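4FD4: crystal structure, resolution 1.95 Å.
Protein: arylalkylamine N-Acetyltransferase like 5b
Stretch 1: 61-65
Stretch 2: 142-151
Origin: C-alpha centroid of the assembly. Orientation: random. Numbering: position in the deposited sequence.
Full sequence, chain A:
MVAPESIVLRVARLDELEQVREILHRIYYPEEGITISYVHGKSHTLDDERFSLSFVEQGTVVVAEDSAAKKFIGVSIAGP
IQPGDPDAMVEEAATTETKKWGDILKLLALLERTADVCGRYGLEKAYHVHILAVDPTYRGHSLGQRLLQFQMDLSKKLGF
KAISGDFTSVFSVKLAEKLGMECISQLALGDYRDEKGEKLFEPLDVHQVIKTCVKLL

Stretch 1 (61-65) VVVAE
Stretch 2, residues 142-151: SLGQRLLQFQ

The packing of a helix against one face of a β-strand rests on a simple periodicity: alternate strand residues face the helix, while helix residues three or four apart return to the strand. The arylalkylamine N-acetyltransferase like 5b structure offers a compact example. Residues 61-65 form an extended strand, with phi between -105° and -123° and psi between 118° and 149°. Residues 143-151 are helical, with phi near -65° and psi from -38° to -50° apart from Arg146 at -37°, held by i to i+4 backbone hydrogen bonds such as Leu147 N to Leu143 O (2.9 Å) and Gln151 N to Leu147 O (2.9 Å). The two axes run at 148°, closer to antiparallel than to perpendicular, and approach to 9.1 Å. The register is set by Val62 and Leu147, whose CA atoms lie 7.1 Å apart.

Val62 covers by far the most surface. Its CB points toward the helix and its chi1 is t (179°), an arrangement in which both methyls find partners. Val62 CG1 lies 3.8 Å from Leu147 CD2 and also sits over one face of the Phe150 ring, 4.0 Å from the centroid and 20° off the normal, a CH-pi contact. Val62 CG2 approaches Phe150 CD2 at 3.5 Å and Gln151 CD at 3.7 Å. A β-branched residue suits the extended backbone, and its two methyls touch three helix side chains.

Leu147 is the next largest contributor. Its CA-to-CB bond points sideways, but chi1 m (-81°) and chi2 t (171°) bring its end nearer the strand, so that Leu147 CD2 reaches Val62 and also lies 4.2 Å from Ala64 N and 4.4 Å from Ala64 CB. A flexible, apolar side chain is well suited to filling this space between two strand residues.

Ala64, two residues beyond Val62, again points its CB toward the helix. Ala64 CB, a single methyl touched by both leucines, meets Leu143 CD2 at 4.0 Å, one helical turn before Leu147; Leu143 also starts sideways, with chi1 at -93° and chi2 t. Val61 and Val63 point away, as strand alternation requires.

At the other end, Phe150 points toward the strand with chi1 t (-172°) and chi2 116°, its flat ring offering a face to Val62. Gln151 starts sideways, but chi1 m (-73°) and chi2 m (-76°) bring its amide against Val62; its polar ends bond outside the two stretches. All these contact residues are buried except Phe150, partly exposed. No hydrogen bond crosses: apolar side-chain packing, with Leu147 CD2 also against strand backbone, buries 317 Å² summed over both sides.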

# COMPACT_ATOMS: atom_id res chain seq x y z
N VAL A 61 -2.71 -5.06 -9.91
CA VAL A 61 -2.06 -5.93 -8.94
C VAL A 61 -0.94 -6.67 -9.64
O VAL A 61 -1.18 -7.40 -10.61
CB VAL A 61 -3.07 -6.90 -8.29
CG1 VAL A 61 -2.35 -7.94 -7.45
CG2 VAL A 61 -4.06 -6.13 -7.43
N VAL A 62 0.28 -6.45 -9.19
CA VAL A 62 1.44 -7.08 -9.80
C VAL A 62 1.97 -8.16 -8.87
O VAL A 62 2.08 -7.95 -7.66
CB VAL A 62 2.58 -6.09 -10.08
CG1 VAL A 62 3.78 -6.82 -10.69
CG2 VAL A 62 2.13 -4.96 -10.99
N VAL A 63 2.30 -9.31 -9.43
CA VAL A 63 2.81 -10.40 -8.63
C VAL A 63 4.18 -10.79 -9.15
O VAL A 63 4.50 -10.62 -10.35
CB VAL A 63 1.87 -11.61 -8.64
CG1 VAL A 63 0.59 -11.31 -7.85
CG2 VAL A 63 1.56 -12.01 -10.07
N ALA A 64 4.99 -11.26 -8.21
CA ALA A 64 6.26 -11.90 -8.51
C ALA A 64 6.04 -13.37 -8.21
O ALA A 64 5.62 -13.75 -7.09
CB ALA A 64 7.36 -11.33 -7.63
N GLU A 65 6.30 -14.19 -9.22
CA GLU A 65 5.95 -15.61 -9.23
C GLU A 65 7.21 -16.46 -9.43
O GLU A 65 8.07 -16.14 -10.25
CB GLU A 65 4.98 -15.85 -10.38
CG GLU A 65 4.49 -17.27 -10.59
CD GLU A 65 3.54 -17.38 -11.79
OE1 GLU A 65 2.57 -18.18 -11.72
OE2 GLU A 65 3.74 -16.66 -12.79
N SER A 142 16.56 -8.64 -6.16
CA SER A 142 16.02 -7.32 -6.47
C SER A 142 14.49 -7.32 -6.55
O SER A 142 13.92 -6.57 -7.33
CB SER A 142 16.59 -6.80 -7.80
OG SER A 142 17.94 -7.16 -7.97
N LEU A 143 13.83 -8.14 -5.73
CA LEU A 143 12.38 -8.32 -5.86
C LEU A 143 11.58 -7.07 -5.55
O LEU A 143 10.67 -6.71 -6.31
CB LEU A 143 11.88 -9.49 -5.00
CG LEU A 143 11.79 -10.85 -5.67
CD1 LEU A 143 10.86 -11.76 -4.87
CD2 LEU A 143 11.30 -10.71 -7.11
N GLY A 144 11.89 -6.42 -4.44
CA GLY A 144 11.19 -5.20 -4.07
C GLY A 144 11.37 -4.16 -5.15
O GLY A 144 10.40 -3.51 -5.59
N GLN A 145 12.62 -3.99 -5.59
CA GLN A 145 12.90 -2.97 -6.59
C GLN A 145 12.22 -3.32 -7.91
O GLN A 145 11.72 -2.43 -8.59
CB GLN A 145 14.41 -2.77 -6.80
CG GLN A 145 14.75 -1.73 -7.87
CD GLN A 145 16.25 -1.56 -8.10
OE1 GLN A 145 17.07 -2.13 -7.38
NE2 GLN A 145 16.61 -0.76 -9.11
N ARG A 146 12.18 -4.60 -8.26
CA ARG A 146 11.52 -5.01 -9.51
C ARG A 146 10.01 -4.84 -9.47
O ARG A 146 9.40 -4.46 -10.48
CB ARG A 146 11.90 -6.44 -9.89
CG ARG A 146 13.33 -6.57 -10.42
CD ARG A 146 13.76 -8.02 -10.45
NE ARG A 146 13.07 -8.79 -11.48
CZ ARG A 146 13.14 -10.11 -11.58
NH1 ARG A 146 13.88 -10.81 -10.72
NH2 ARG A 146 12.48 -10.74 -12.54
N LEU A 147 9.40 -5.10 -8.31
CA LEU A 147 7.96 -4.84 -8.14
C LEU A 147 7.64 -3.36 -8.27
O LEU A 147 6.72 -2.98 -9.01
CB LEU A 147 7.47 -5.35 -6.78
CG LEU A 147 7.18 -6.84 -6.68
CD1 LEU A 147 6.92 -7.22 -5.22
CD2 LEU A 147 5.99 -7.19 -7.57
N LEU A 148 8.37 -2.52 -7.54
CA LEU A 148 8.11 -1.09 -7.58
C LEU A 148 8.39 -0.54 -8.97
O LEU A 148 7.64 0.30 -9.48
CB LEU A 148 8.99 -0.35 -6.55
CG LEU A 148 8.49 0.90 -5.81
CD1 LEU A 148 9.61 1.92 -5.64
CD2 LEU A 148 7.25 1.54 -6.42
N GLN A 149 9.46 -0.99 -9.59
CA GLN A 149 9.78 -0.52 -10.93
C GLN A 149 8.70 -0.95 -11.90
O GLN A 149 8.36 -0.22 -12.83
CB GLN A 149 11.12 -1.06 -11.43
CG GLN A 149 11.46 -0.53 -12.82
CD GLN A 149 11.79 0.95 -12.77
OE1 GLN A 149 12.69 1.36 -12.04
NE2 GLN A 149 11.03 1.76 -13.50
N PHE A 150 8.19 -2.16 -11.71
CA PHE A 150 7.14 -2.66 -12.59
C PHE A 150 5.93 -1.74 -12.43
O PHE A 150 5.32 -1.33 -13.43
CB PHE A 150 6.82 -4.14 -12.29
CG PHE A 150 5.87 -4.79 -13.28
CD1 PHE A 150 6.30 -5.85 -14.09
CD2 PHE A 150 4.55 -4.35 -13.40
CE1 PHE A 150 5.43 -6.46 -15.01
CE2 PHE A 150 3.67 -4.96 -14.32
CZ PHE A 150 4.11 -6.01 -15.12
N GLN A 151 5.59 -1.37 -11.19
CA GLN A 151 4.44 -0.48 -10.97
C GLN A 151 4.67 0.90 -11.62
O GLN A 151 3.76 1.50 -12.19
CB GLN A 151 4.11 -0.36 -9.48
CG GLN A 151 3.45 -1.61 -8.86
CD GLN A 151 1.97 -1.75 -9.22
OE1 GLN A 151 1.51 -1.24 -10.24
NE2 GLN A 151 1.21 -2.45 -8.36